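Local coordinates for protein inactive Zymogen C11 Protease (Parabacteroides distasonis, PDB 6MZO) that is the inactive zymogen form of a clostripain-like (family C11) cysteine protease, and probably cleaves peptide bonds once activated, at residues Val112-Gly117 with Leu159-Tyr164; Leu189-Pro194 with Thr218-Glu223; Gln196-Asp201 with Val210-Lys215; Ala224-Val229 with Lys305-Lys310. One frame throughout, in Å; residues are numbered along the deposited sequence.

Contact 1 (Val112-Gly117 with Leu159-Tyr164)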
loop_
_atom_site.group_PDB
_atom_site.type_symbol
_atom_site.label_atom_id
_atom_site.label_comp_id
_atom_site.label_asym_id
_atom_site.label_seq_id
_atom_site.Cartn_x
_atom_site.Cartn_y
_atom_site.Cartn_z
ATOM N N VAL A 112 -0.569 6.639 6.984
ATOM C CA VAL A 112 -0.210 5.178 7.046
ATOM C C VAL A 112 -1.540 4.460 7.210
ATOM O O VAL A 112 -2.313 4.780 8.130
ATOM C CB VAL A 112 0.643 4.859 8.211
ATOM C CG1 VAL A 112 0.930 3.360 8.265
ATOM C CG2 VAL A 112 1.960 5.696 8.138
ATOM N N LEU A 113 -1.838 3.540 6.288
ATOM C CA LEU A 113 -3.129 2.786 6.362
ATOM C C LEU A 113 -2.753 1.372 6.584
ATOM O O LEU A 113 -1.985 0.789 5.775
ATOM C CB LEU A 113 -3.907 2.901 5.076
ATOM C CG LEU A 113 -4.378 4.272 4.696
ATOM C CD1 LEU A 113 -5.191 4.158 3.340
ATOM C CD2 LEU A 113 -5.193 4.797 5.832
ATOM N N TRP A 114 -3.150 0.828 7.701
ATOM C CA TRP A 114 -2.798 -0.521 8.045
ATOM C C TRP A 114 -4.029 -1.394 7.883
ATOM O O TRP A 114 -5.087 -1.103 8.502
ATOM C CB TRP A 114 -2.335 -0.590 9.514
ATOM C CG TRP A 114 -1.773 -1.913 9.968
ATOM C CD1 TRP A 114 -0.448 -2.269 10.036
ATOM C CD2 TRP A 114 -2.510 -3.038 10.456
ATOM N NE1 TRP A 114 -0.334 -3.541 10.512
ATOM C CE2 TRP A 114 -1.577 -4.035 10.770
ATOM C CE3 TRP A 114 -3.854 -3.294 10.619
ATOM C CZ2 TRP A 114 -1.960 -5.272 11.254
ATOM C CZ3 TRP A 114 -4.242 -4.535 11.117
ATOM C CH2 TRP A 114 -3.294 -5.493 11.420
ATOM N N SER A 115 -3.873 -2.445 7.096
ATOM C CA SER A 115 -5.045 -3.307 6.824
ATOM C C SER A 115 -4.471 -4.572 6.243
ATOM O O SER A 115 -4.091 -4.566 5.087
ATOM C CB SER A 115 -5.977 -2.627 5.820
ATOM O OG SER A 115 -7.180 -3.387 5.599
ATOM N N HIS A 116 -4.354 -5.630 7.017
ATOM C CA HIS A 116 -3.934 -6.900 6.439
ATOM C C HIS A 116 -5.118 -7.828 6.100
ATOM O O HIS A 116 -5.916 -8.178 6.957
ATOM C CB HIS A 116 -2.943 -7.568 7.374
ATOM C CG HIS A 116 -1.673 -6.792 7.530
ATOM N ND1 HIS A 116 -0.530 -7.331 8.080
ATOM C CD2 HIS A 116 -1.374 -5.507 7.220
ATOM C CE1 HIS A 116 0.423 -6.411 8.093
ATOM N NE2 HIS A 116 -0.060 -5.303 7.559
ATOM N N GLY A 117 -5.194 -8.198 4.821
ATOM C CA GLY A 117 -6.333 -8.864 4.207
ATOM C C GLY A 117 -6.024 -9.059 2.733
ATOM O O GLY A 117 -4.916 -9.467 2.384
ATOM N N LEU A 159 1.571 5.401 3.007
ATOM C CA LEU A 159 2.257 4.120 3.269
ATOM C C LEU A 159 1.171 3.074 3.453
ATOM O O LEU A 159 0.376 3.160 4.387
ATOM C CB LEU A 159 3.126 4.262 4.517
ATOM C CG LEU A 159 4.042 3.092 4.912
ATOM C CD1 LEU A 159 4.922 3.526 6.125
ATOM C CD2 LEU A 159 3.317 1.865 5.336
ATOM N N PHE A 160 1.119 2.122 2.506
ATOM C CA PHE A 160 0.120 1.034 2.639
ATOM C C PHE A 160 0.742 -0.130 3.378
ATOM O O PHE A 160 1.549 -0.877 2.800
ATOM C CB PHE A 160 -0.344 0.584 1.247
ATOM C CG PHE A 160 -1.235 1.570 0.539
ATOM C CD1 PHE A 160 -2.538 1.779 0.979
ATOM C CD2 PHE A 160 -0.772 2.245 -0.597
ATOM C CE1 PHE A 160 -3.366 2.657 0.323
ATOM C CE2 PHE A 160 -1.645 3.145 -1.279
ATOM C CZ PHE A 160 -2.921 3.318 -0.797
ATOM N N ASP A 161 0.406 -0.301 4.643
ATOM C CA ASP A 161 0.884 -1.457 5.378
ATOM C C ASP A 161 -0.188 -2.513 5.209
ATOM O O ASP A 161 -1.072 -2.694 6.044
ATOM C CB ASP A 161 1.181 -1.056 6.872
ATOM C CG ASP A 161 1.927 -2.169 7.607
ATOM O OD1 ASP A 161 1.879 -3.360 7.184
ATOM O OD2 ASP A 161 2.456 -1.913 8.675
ATOM N N ALA A 162 -0.094 -3.211 4.055
ATOM C CA ALA A 162 -1.217 -4.001 3.536
ATOM C C ALA A 162 -0.635 -4.894 2.443
ATOM O O ALA A 162 0.484 -4.670 2.006
ATOM C CB ALA A 162 -2.332 -3.089 2.953
ATOM N N CYS A 163 -1.392 -5.912 2.096
ATOM C CA CYS A 163 -0.931 -6.736 0.982
ATOM C C CYS A 163 -1.264 -6.179 -0.380
ATOM O O CYS A 163 -2.362 -5.657 -0.646
ATOM C CB CYS A 163 -1.520 -8.157 1.086
ATOM S SG CYS A 163 -1.163 -8.958 2.669
ATOM N N TYR A 164 -0.303 -6.416 -1.294
ATOM C CA TYR A 164 -0.458 -6.266 -2.739
ATOM C C TYR A 164 -0.711 -4.851 -3.222
ATOM O O TYR A 164 -1.183 -4.664 -4.340
ATOM C CB TYR A 164 -1.573 -7.186 -3.245
ATOM C CG TYR A 164 -1.363 -8.635 -2.903
ATOM C CD1 TYR A 164 -0.186 -9.308 -3.299
ATOM C CD2 TYR A 164 -2.294 -9.329 -2.171
ATOM C CE1 TYR A 164 -0.036 -10.633 -3.008
ATOM C CE2 TYR A 164 -2.156 -10.692 -1.876
ATOM C CZ TYR A 164 -1.000 -11.348 -2.286
ATOM O OH TYR A 164 -0.822 -12.675 -2.010
#

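Contact 2 (Leu189-Pro194 with Thr218-Glu223)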
loop_
_atom_site.group_PDB
_atom_site.type_symbol
_atom_site.label_atom_id
_atom_site.label_comp_id
_atom_site.label_asym_id
_atom_site.label_seq_id
_atom_site.Cartn_x
_atom_site.Cartn_y
_atom_site.Cartn_z
ATOM N N LEU A 189 3.129 -9.757 6.110
ATOM C CA LEU A 189 2.372 -10.473 7.113
ATOM C C LEU A 189 2.779 -9.948 8.489
ATOM O O LEU A 189 3.270 -8.796 8.634
ATOM C CB LEU A 189 2.561 -12.002 6.962
ATOM C CG LEU A 189 2.107 -12.645 5.627
ATOM C CD1 LEU A 189 2.330 -14.158 5.626
ATOM C CD2 LEU A 189 0.654 -12.321 5.252
ATOM N N ALA A 190 2.524 -10.776 9.492
ATOM C CA ALA A 190 2.840 -10.464 10.875
ATOM C C ALA A 190 2.532 -9.009 11.213
ATOM O O ALA A 190 1.487 -8.464 10.846
ATOM C CB ALA A 190 4.300 -10.769 11.155
ATOM N N ASN A 191 3.463 -8.383 11.891
ATOM C CA ASN A 191 3.227 -7.036 12.335
ATOM C C ASN A 191 3.029 -6.120 11.133
ATOM O O ASN A 191 2.079 -5.327 11.103
ATOM C CB ASN A 191 4.380 -6.551 13.206
ATOM C CG ASN A 191 5.698 -7.156 12.792
ATOM O OD1 ASN A 191 5.733 -8.132 12.038
ATOM N ND2 ASN A 191 6.792 -6.594 13.291
ATOM N N GLY A 192 3.865 -6.265 10.111
ATOM C CA GLY A 192 3.854 -5.227 9.103
ATOM C C GLY A 192 5.183 -4.435 9.073
ATOM O O GLY A 192 6.256 -5.064 9.197
ATOM N N PHE A 193 5.108 -3.114 8.849
ATOM C CA PHE A 193 6.320 -2.308 8.723
ATOM C C PHE A 193 7.100 -2.217 10.046
ATOM O O PHE A 193 6.545 -2.398 11.150
ATOM C CB PHE A 193 6.012 -0.883 8.221
ATOM C CG PHE A 193 5.930 -0.765 6.753
ATOM C CD1 PHE A 193 4.978 -1.459 6.052
ATOM C CD2 PHE A 193 6.855 0.062 6.073
ATOM C CE1 PHE A 193 4.900 -1.304 4.613
ATOM C CE2 PHE A 193 6.806 0.192 4.685
ATOM C CZ PHE A 193 5.808 -0.463 3.964
ATOM N N PRO A 194 8.410 -1.935 9.953
ATOM C CA PRO A 194 9.241 -1.850 11.171
ATOM C C PRO A 194 9.129 -0.450 11.753
ATOM O O PRO A 194 10.017 0.409 11.587
ATOM C CB PRO A 194 10.648 -2.154 10.638
ATOM C CG PRO A 194 10.638 -1.562 9.211
ATOM C CD PRO A 194 9.217 -2.004 8.709
ATOM N N THR A 218 15.903 -3.626 5.158
ATOM C CA THR A 218 16.895 -4.015 6.168
ATOM C C THR A 218 16.244 -4.916 7.243
ATOM O O THR A 218 16.829 -5.932 7.660
ATOM C CB THR A 218 17.492 -2.750 6.789
ATOM O OG1 THR A 218 18.211 -2.086 5.734
ATOM C CG2 THR A 218 18.449 -3.103 7.917
ATOM N N TYR A 219 15.053 -4.552 7.700
ATOM C CA TYR A 219 14.404 -5.354 8.713
ATOM C C TYR A 219 14.134 -6.788 8.250
ATOM O O TYR A 219 14.374 -7.736 9.021
ATOM C CB TYR A 219 13.096 -4.720 9.152
ATOM C CG TYR A 219 12.413 -5.436 10.279
ATOM C CD1 TYR A 219 12.913 -5.340 11.584
ATOM C CD2 TYR A 219 11.249 -6.165 10.064
ATOM C CE1 TYR A 219 12.250 -5.963 12.646
ATOM C CE2 TYR A 219 10.598 -6.788 11.103
ATOM C CZ TYR A 219 11.095 -6.677 12.395
ATOM O OH TYR A 219 10.433 -7.336 13.410
ATOM N N TYR A 220 13.681 -6.938 6.999
ATOM C CA TYR A 220 13.230 -8.247 6.524
ATOM C C TYR A 220 14.317 -9.000 5.751
ATOM O O TYR A 220 14.072 -10.092 5.183
ATOM C CB TYR A 220 11.965 -8.044 5.660
ATOM C CG TYR A 220 10.722 -7.891 6.505
ATOM C CD1 TYR A 220 10.268 -8.935 7.291
ATOM C CD2 TYR A 220 9.985 -6.726 6.495
ATOM C CE1 TYR A 220 9.166 -8.817 8.086
ATOM C CE2 TYR A 220 8.847 -6.593 7.289
ATOM C CZ TYR A 220 8.437 -7.645 8.085
ATOM O OH TYR A 220 7.296 -7.526 8.861
ATOM N N GLN A 221 15.524 -8.427 5.678
ATOM C CA GLN A 221 16.578 -8.909 4.750
ATOM C C GLN A 221 16.906 -10.388 4.949
ATOM O O GLN A 221 17.253 -11.101 3.995
ATOM C CB GLN A 221 17.873 -8.093 4.881
ATOM C CG GLN A 221 18.972 -8.516 3.895
ATOM C CD GLN A 221 20.137 -7.542 3.824
ATOM O OE1 GLN A 221 20.273 -6.657 4.678
ATOM N NE2 GLN A 221 20.988 -7.702 2.801
ATOM N N SER A 222 16.831 -10.874 6.179
ATOM C CA SER A 222 17.191 -12.284 6.385
ATOM C C SER A 222 15.996 -13.205 6.380
ATOM O O SER A 222 16.140 -14.408 6.566
ATOM C CB SER A 222 17.952 -12.431 7.696
ATOM O OG SER A 222 19.220 -11.854 7.509
ATOM N N GLU A 223 14.825 -12.645 6.096
ATOM C CA GLU A 223 13.588 -13.385 6.091
ATOM C C GLU A 223 13.010 -13.244 4.684
ATOM O O GLU A 223 13.659 -13.631 3.688
ATOM C CB GLU A 223 12.623 -12.864 7.135
ATOM C CG GLU A 223 12.978 -13.277 8.504
ATOM C CD GLU A 223 13.023 -14.767 8.595
ATOM O OE1 GLU A 223 11.933 -15.380 8.617
ATOM O OE2 GLU A 223 14.139 -15.326 8.631
#

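Contact 3 (Gln196-Asp201 with Val210-Lys215)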
loop_
_atom_site.group_PDB
_atom_site.type_symbol
_atom_site.label_atom_id
_atom_site.label_comp_id
_atom_site.label_asym_id
_atom_site.label_seq_id
_atom_site.Cartn_x
_atom_site.Cartn_y
_atom_site.Cartn_z
ATOM N N GLN A 196 9.464 0.603 14.465
ATOM C CA GLN A 196 10.463 1.040 15.456
ATOM C C GLN A 196 11.726 1.654 14.831
ATOM O O GLN A 196 12.539 2.252 15.588
ATOM C CB GLN A 196 10.839 -0.170 16.333
ATOM C CG GLN A 196 11.692 -1.243 15.601
ATOM C CD GLN A 196 10.935 -2.165 14.655
ATOM O OE1 GLN A 196 9.707 -2.136 14.487
ATOM N NE2 GLN A 196 11.716 -3.061 14.012
ATOM N N THR A 197 11.850 1.612 13.505
ATOM C CA THR A 197 13.025 2.197 12.878
ATOM C C THR A 197 12.663 3.301 11.888
ATOM O O THR A 197 13.581 3.952 11.362
ATOM C CB THR A 197 13.905 1.158 12.094
ATOM O OG1 THR A 197 13.170 0.525 11.031
ATOM C CG2 THR A 197 14.468 0.111 13.018
ATOM N N ILE A 198 11.395 3.492 11.544
ATOM C CA ILE A 198 11.059 4.473 10.470
ATOM C C ILE A 198 10.393 5.781 10.957
ATOM O O ILE A 198 9.967 6.619 10.125
ATOM C CB ILE A 198 10.116 3.908 9.408
ATOM C CG1 ILE A 198 8.864 3.318 10.058
ATOM C CG2 ILE A 198 10.914 2.710 8.679
ATOM C CD1 ILE A 198 7.695 3.038 8.965
ATOM N N MET A 199 10.177 5.871 12.279
ATOM C CA MET A 199 9.353 7.033 12.710
ATOM C C MET A 199 10.047 8.363 12.362
ATOM O O MET A 199 9.368 9.285 11.772
ATOM C CB MET A 199 9.061 6.981 14.233
ATOM C CG MET A 199 8.251 5.702 14.641
ATOM S SD MET A 199 6.758 5.443 13.690
ATOM C CE MET A 199 5.896 7.032 14.007
ATOM N N GLY A 200 11.302 8.532 12.729
ATOM C CA GLY A 200 11.981 9.780 12.321
ATOM C C GLY A 200 11.942 10.042 10.800
ATOM O O GLY A 200 11.789 11.237 10.381
ATOM N N ASP A 201 12.092 8.998 9.980
ATOM C CA ASP A 201 12.013 9.210 8.527
ATOM C C ASP A 201 10.693 9.782 8.106
ATOM O O ASP A 201 10.690 10.577 7.104
ATOM C CB ASP A 201 12.307 7.878 7.786
ATOM C CG ASP A 201 13.755 7.417 7.996
ATOM O OD1 ASP A 201 14.665 8.269 8.132
ATOM O OD2 ASP A 201 14.005 6.179 8.064
ATOM N N VAL A 210 12.446 7.064 0.618
ATOM C CA VAL A 210 13.387 6.023 0.301
ATOM C C VAL A 210 13.958 5.403 1.596
ATOM O O VAL A 210 14.086 4.209 1.663
ATOM C CB VAL A 210 14.525 6.549 -0.658
ATOM C CG1 VAL A 210 15.599 5.500 -0.889
ATOM C CG2 VAL A 210 13.850 7.009 -1.983
ATOM N N GLY A 211 14.228 6.220 2.639
ATOM C CA GLY A 211 14.622 5.709 3.942
ATOM C C GLY A 211 13.633 4.714 4.483
ATOM O O GLY A 211 14.015 3.673 4.983
ATOM N N ILE A 212 12.351 5.071 4.428
ATOM C CA ILE A 212 11.343 4.170 4.963
ATOM C C ILE A 212 11.367 2.790 4.293
ATOM O O ILE A 212 11.390 1.778 4.984
ATOM C CB ILE A 212 9.941 4.801 4.826
ATOM C CG1 ILE A 212 9.817 6.003 5.770
ATOM C CG2 ILE A 212 8.833 3.743 5.121
ATOM C CD1 ILE A 212 8.576 6.879 5.436
ATOM N N ALA A 213 11.487 2.807 2.957
ATOM C CA ALA A 213 11.516 1.525 2.234
ATOM C C ALA A 213 12.815 0.754 2.470
ATOM O O ALA A 213 12.805 -0.471 2.618
ATOM C CB ALA A 213 11.294 1.807 0.784
ATOM N N THR A 214 13.922 1.488 2.566
ATOM C CA THR A 214 15.214 0.825 2.853
ATOM C C THR A 214 15.212 0.176 4.244
ATOM O O THR A 214 15.777 -0.916 4.426
ATOM C CB THR A 214 16.444 1.747 2.706
ATOM O OG1 THR A 214 16.440 2.749 3.737
ATOM C CG2 THR A 214 16.419 2.411 1.369
ATOM N N LYS A 215 14.528 0.796 5.210
ATOM C CA LYS A 215 14.404 0.199 6.516
ATOM C C LYS A 215 13.546 -1.037 6.533
ATOM O O LYS A 215 13.840 -1.972 7.262
ATOM C CB LYS A 215 13.827 1.232 7.489
ATOM C CG LYS A 215 14.938 1.994 8.253
ATOM C CD LYS A 215 15.779 2.994 7.415
ATOM C CE LYS A 215 16.750 3.907 8.317
ATOM N NZ LYS A 215 15.902 4.541 9.351
HETATM O O HOH W 1 14.972 -1.292 9.722
#

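Contact 4 (Ala224-Val229 with Lys305-Lys310)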
loop_
_atom_site.group_PDB
_atom_site.type_symbol
_atom_site.label_atom_id
_atom_site.label_comp_id
_atom_site.label_asym_id
_atom_site.label_seq_id
_atom_site.Cartn_x
_atom_site.Cartn_y
_atom_site.Cartn_z
ATOM N N ALA A 224 11.809 -12.682 4.584
ATOM C CA ALA A 224 11.224 -12.474 3.286
ATOM C C ALA A 224 10.379 -11.206 3.279
ATOM O O ALA A 224 9.706 -10.898 4.267
ATOM C CB ALA A 224 10.363 -13.631 2.887
ATOM N N GLY A 225 10.488 -10.448 2.206
ATOM C CA GLY A 225 9.690 -9.240 2.072
ATOM C C GLY A 225 10.041 -8.533 0.772
ATOM O O GLY A 225 11.163 -8.676 0.280
ATOM N N THR A 226 9.079 -7.794 0.229
ATOM C CA THR A 226 9.266 -7.018 -0.989
ATOM C C THR A 226 8.753 -5.637 -0.721
ATOM O O THR A 226 7.690 -5.518 -0.045
ATOM C CB THR A 226 8.517 -7.609 -2.214
ATOM O OG1 THR A 226 7.086 -7.539 -1.987
ATOM C CG2 THR A 226 8.965 -9.075 -2.507
ATOM N N ILE A 227 9.438 -4.592 -1.229
ATOM C CA ILE A 227 8.984 -3.211 -0.976
ATOM C C ILE A 227 9.264 -2.389 -2.231
ATOM O O ILE A 227 10.165 -2.718 -3.037
ATOM C CB ILE A 227 9.716 -2.619 0.272
ATOM C CG1 ILE A 227 9.048 -1.311 0.758
ATOM C CG2 ILE A 227 11.215 -2.532 -0.007
ATOM C CD1 ILE A 227 7.734 -1.696 1.373
ATOM N N SER A 228 8.446 -1.376 -2.452
ATOM C CA SER A 228 8.709 -0.377 -3.488
ATOM C C SER A 228 8.093 0.937 -3.181
ATOM O O SER A 228 7.185 1.043 -2.314
ATOM C CB SER A 228 8.204 -0.847 -4.846
ATOM O OG SER A 228 6.818 -1.159 -4.799
ATOM N N VAL A 229 8.672 1.940 -3.823
ATOM C CA VAL A 229 8.212 3.306 -3.654
ATOM C C VAL A 229 7.932 3.932 -5.018
ATOM O O VAL A 229 8.839 3.936 -5.893
ATOM C CB VAL A 229 9.296 4.170 -2.995
ATOM C CG1 VAL A 229 8.768 5.589 -2.814
ATOM C CG2 VAL A 229 9.666 3.663 -1.644
ATOM N N LYS A 305 13.158 0.053 -5.109
ATOM C CA LYS A 305 12.542 -1.262 -4.927
ATOM C C LYS A 305 13.559 -2.210 -4.319
ATOM O O LYS A 305 14.792 -2.071 -4.507
ATOM C CB LYS A 305 12.007 -1.814 -6.216
ATOM C CG LYS A 305 13.140 -2.220 -7.216
ATOM C CD LYS A 305 12.529 -2.951 -8.433
ATOM C CE LYS A 305 13.674 -3.417 -9.342
ATOM N NZ LYS A 305 14.311 -2.230 -9.882
ATOM N N ALA A 306 13.080 -3.151 -3.532
ATOM C CA ALA A 306 13.970 -4.143 -2.984
ATOM C C ALA A 306 13.204 -5.412 -2.721
ATOM O O ALA A 306 12.023 -5.399 -2.375
ATOM C CB ALA A 306 14.646 -3.649 -1.708
ATOM N N THR A 307 13.912 -6.546 -2.870
ATOM C CA THR A 307 13.313 -7.816 -2.532
ATOM C C THR A 307 14.344 -8.809 -1.960
ATOM O O THR A 307 15.545 -8.803 -2.333
ATOM C CB THR A 307 12.659 -8.482 -3.776
ATOM O OG1 THR A 307 12.054 -9.714 -3.393
ATOM C CG2 THR A 307 13.757 -8.770 -4.895
ATOM N N THR A 308 13.847 -9.688 -1.102
ATOM C CA THR A 308 14.602 -10.858 -0.646
ATOM C C THR A 308 14.540 -11.951 -1.741
ATOM O O THR A 308 13.806 -11.793 -2.711
ATOM C CB THR A 308 14.000 -11.386 0.692
ATOM O OG1 THR A 308 12.594 -11.539 0.546
ATOM C CG2 THR A 308 14.250 -10.381 1.855
ATOM N N PRO A 309 15.279 -13.061 -1.556
ATOM C CA PRO A 309 15.215 -14.139 -2.552
ATOM C C PRO A 309 13.824 -14.772 -2.693
ATOM O O PRO A 309 13.432 -15.093 -3.820
ATOM C CB PRO A 309 16.235 -15.145 -2.024
ATOM C CG PRO A 309 17.159 -14.359 -1.225
ATOM C CD PRO A 309 16.278 -13.360 -0.521
ATOM N N LYS A 310 13.047 -14.834 -1.607
ATOM C CA LYS A 310 11.669 -15.326 -1.674
ATOM C C LYS A 310 10.677 -14.355 -1.119
ATOM O O LYS A 310 11.074 -13.438 -0.386
ATOM C CB LYS A 310 11.558 -16.616 -0.888
ATOM C CG LYS A 310 12.513 -17.718 -1.508
ATOM C CD LYS A 310 12.274 -19.173 -1.065
ATOM C CE LYS A 310 13.408 -20.124 -1.585
ATOM N NZ LYS A 310 13.556 -20.030 -3.082
#

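Contact 1 (Val112-Gly117 with Leu159-Tyr164)
H116 and D161 meet where two neighbouring parallel strands of the central sheet, 109-115 and 155-162, give way to loops. The pairs H116-G117 and A162-C163 match the His-Gly and Ala-Cys signatures of clan CD peptidases, consistent with an active-site location. H116 NE2 donates to D161 OD1 at 2.8 Å, with OD1 in the plane of the imidazole; seen from the aspartate, the donor stands well above the carboxylate plane, and the two planes are turned 49° apart. D161 shares its face of the sheet with V112, W114 and L159; its CG is anti to the backbone N (chi1 -169°). Its other oxygen, OD2, comes 3.2 Å from W114 CD1 and is gripped by the backbone N of F193 and the hydroxyl of Y195. W114 in turn gives its NE1 to the carbonyl of N191, and H116 lies over one face of the indole, H116 CD2 3.8 Å above its plane and offset toward the rim. The loop 189-194 thus positions both the aspartate, through F193 N, and the tryptophan, through N191 O. Behind the side chains runs a regular parallel ladder: L113 N bonds to L159 O, D161 N to L113 O, and S115 N to D161 O. V112 and L159 lie side by side on the aspartate's face, while on the reverse face L113 CD1 touches F160 CE1 at 3.8 Å. Just beyond the strand ends, G117 O, in a poorly ordered residue, comes 3.8 Å from C163 SG.

Contact 2 (Leu189-Pro194 with Thr218-Glu223)
The loop between strand 178-183 and helix 195-203 of this caspase-like alpha/beta fold is met by two consecutive tyrosines, Y219 and Y220, late in helix 209-220. Y220 makes the polar link: its OH donates to G192 O at 2.7 Å, approaching in the carbonyl plane on a lone pair, and G192 O in turn lies at the edge of the phenol ring, near its plane. CG of Y220 is anti to the carbonyl carbon (chi1 -81°). The two tyrosine rings also touch each other, with Y219 CD2 3.6 Å above the centre of the Y220 ring. Over one face of Y219 rests P194, whose CB lies 4.1 Å from the ring centroid in a CH-pi contact and 3.7 Å from Y219 CG, at the end of the ring nearer the backbone. N191 completes the interface loosely: its amide meets Y219 tip to tip, N191 ND2 standing 3.7 Å from Y219 OH, and this asparagine is poorly ordered. G192 adopts a backbone conformation, phi 114°, in which a CB would press on the carbonyl O of N191. Further in, the rings of F193 and Y220 both meet that of F216, and N191 O accepts a hydrogen bond from N32 ND2. This is a strand-to-helix connection at the C-terminal edge of the sheet in a caspase-like alpha/beta fold, lying next to the His-Gly loop, consistent with a place beside the active site.

Contact 3 (Gln196-Asp201 with Val210-Lys215)
K215 threads its chain past T197 and I198 to reach D201, bridging two nearly antiparallel helical segments, 196-201 and 210-215, the first weakly bonded and kinked at G200 and D201. At the root, K215 CB packs against I198 CG2 at 3.5 Å, tighter than usual for two carbons. K215 CG comes next to T197 OG1, 3.6 Å away. The chain bends at chi2 (71°), and K215 CD then runs within 3.7 Å of D201 OD2. CE keeps close to that same oxygen. A second bend, at chi4, places K215 NZ 2.8 Å from D201 OD2 in a salt bridge, met on the syn side of the carboxylate and 19° out of its plane; D201 and K215 reach each other tip to tip. K215 NZ also gives a weak hydrogen bond to T197 O at 3.1 Å, so one ammonium ties two turns of the facing helix. D201 OD1 has its own partner, K204; the two lysines would favour the charged form, partly offset by the nearby carboxylate of D208. A water that donates to K215 O and bonds T197 OG1 adds a further bridge, while OG1 is also tied to P194 O. Deeper in, D201 CB touches I212 CG1 at 3.7 Å, and I198 CD1 meets I212 CG2 with the two side chains at about a right angle. I198 and I212 rest on L159 of strand 155-162, whereas A213 lies against strand 226-231 and M199 against helix 26-43.

Contact 4 (Ala224-Val229 with Lys305-Lys310)
G225 to S228 and K305 to T308 run antiparallel, their strand axes 4.8 Å apart and 178° from each other in direction. I227 and A306 form the hydrogen-bonded pair, with I227 N to A306 O at 2.9 Å and A306 N to I227 O at 3.0 Å; T226-T307 and S228-K305 are the non-hydrogen-bonded pairs beside it. One step on, T308 N still bonds to G225 O, but the return bond is made by a side chain: G225 N donates to T308 OG1 at 2.9 Å. With chi1 at 50°, OG1 sits between the backbone N and the carbonyl carbon of T308. T308 OG1 donates a hydrogen bond to K310 O at 2.6 Å, so two bonds, one accepted and one donated, fix the hydroxyl as the chain turns away. The strand 302-307 is the outermost on this side of the nine-stranded mixed sheet of this chain, an extended caspase-like (clan CD) sheet, and is paired with strand 226-231. On one face, T226 and T307 lie side by side, T226 CG2 coming 3.3 Å from T307 OG1, which itself donates to T308 O on a carbonyl lone pair. T226 OG1 is hydrogen-bonded to the hydroxyls of S184 and T186, and S228 OG to G330 O and the hydroxyl of S166. The other face is apolar: I227 CG2 touches A306 CB at 4.0 Å, and helix 209-220 covers them with A213 and F216 on I227 and Y217 on A306. Near the turn, A224 CB comes up against K310 O at 3.4 Å.

Contacts 1 and 4 lie on the same nine-stranded sheet, their centres 15 Å apart: the first joins two inner parallel strands, the second the antiparallel pair at one edge. Contacts 2 and 3 share helix 209-220, contact 3 being nested in the chain loop that contact 2 closes. Contact 1 precedes both along the chain, and contact 4 follows contact 2 directly from helix into strand. Contacts 1 and 2 have centres 13 Å apart, joined by backbone bonds of 189-194 to D161 and W114, while F193 packs on I198, I212 and I227. The loop that touches the putative active-site loops is thus itself held by helix 209-220, which covers the sheet edge of contact 4.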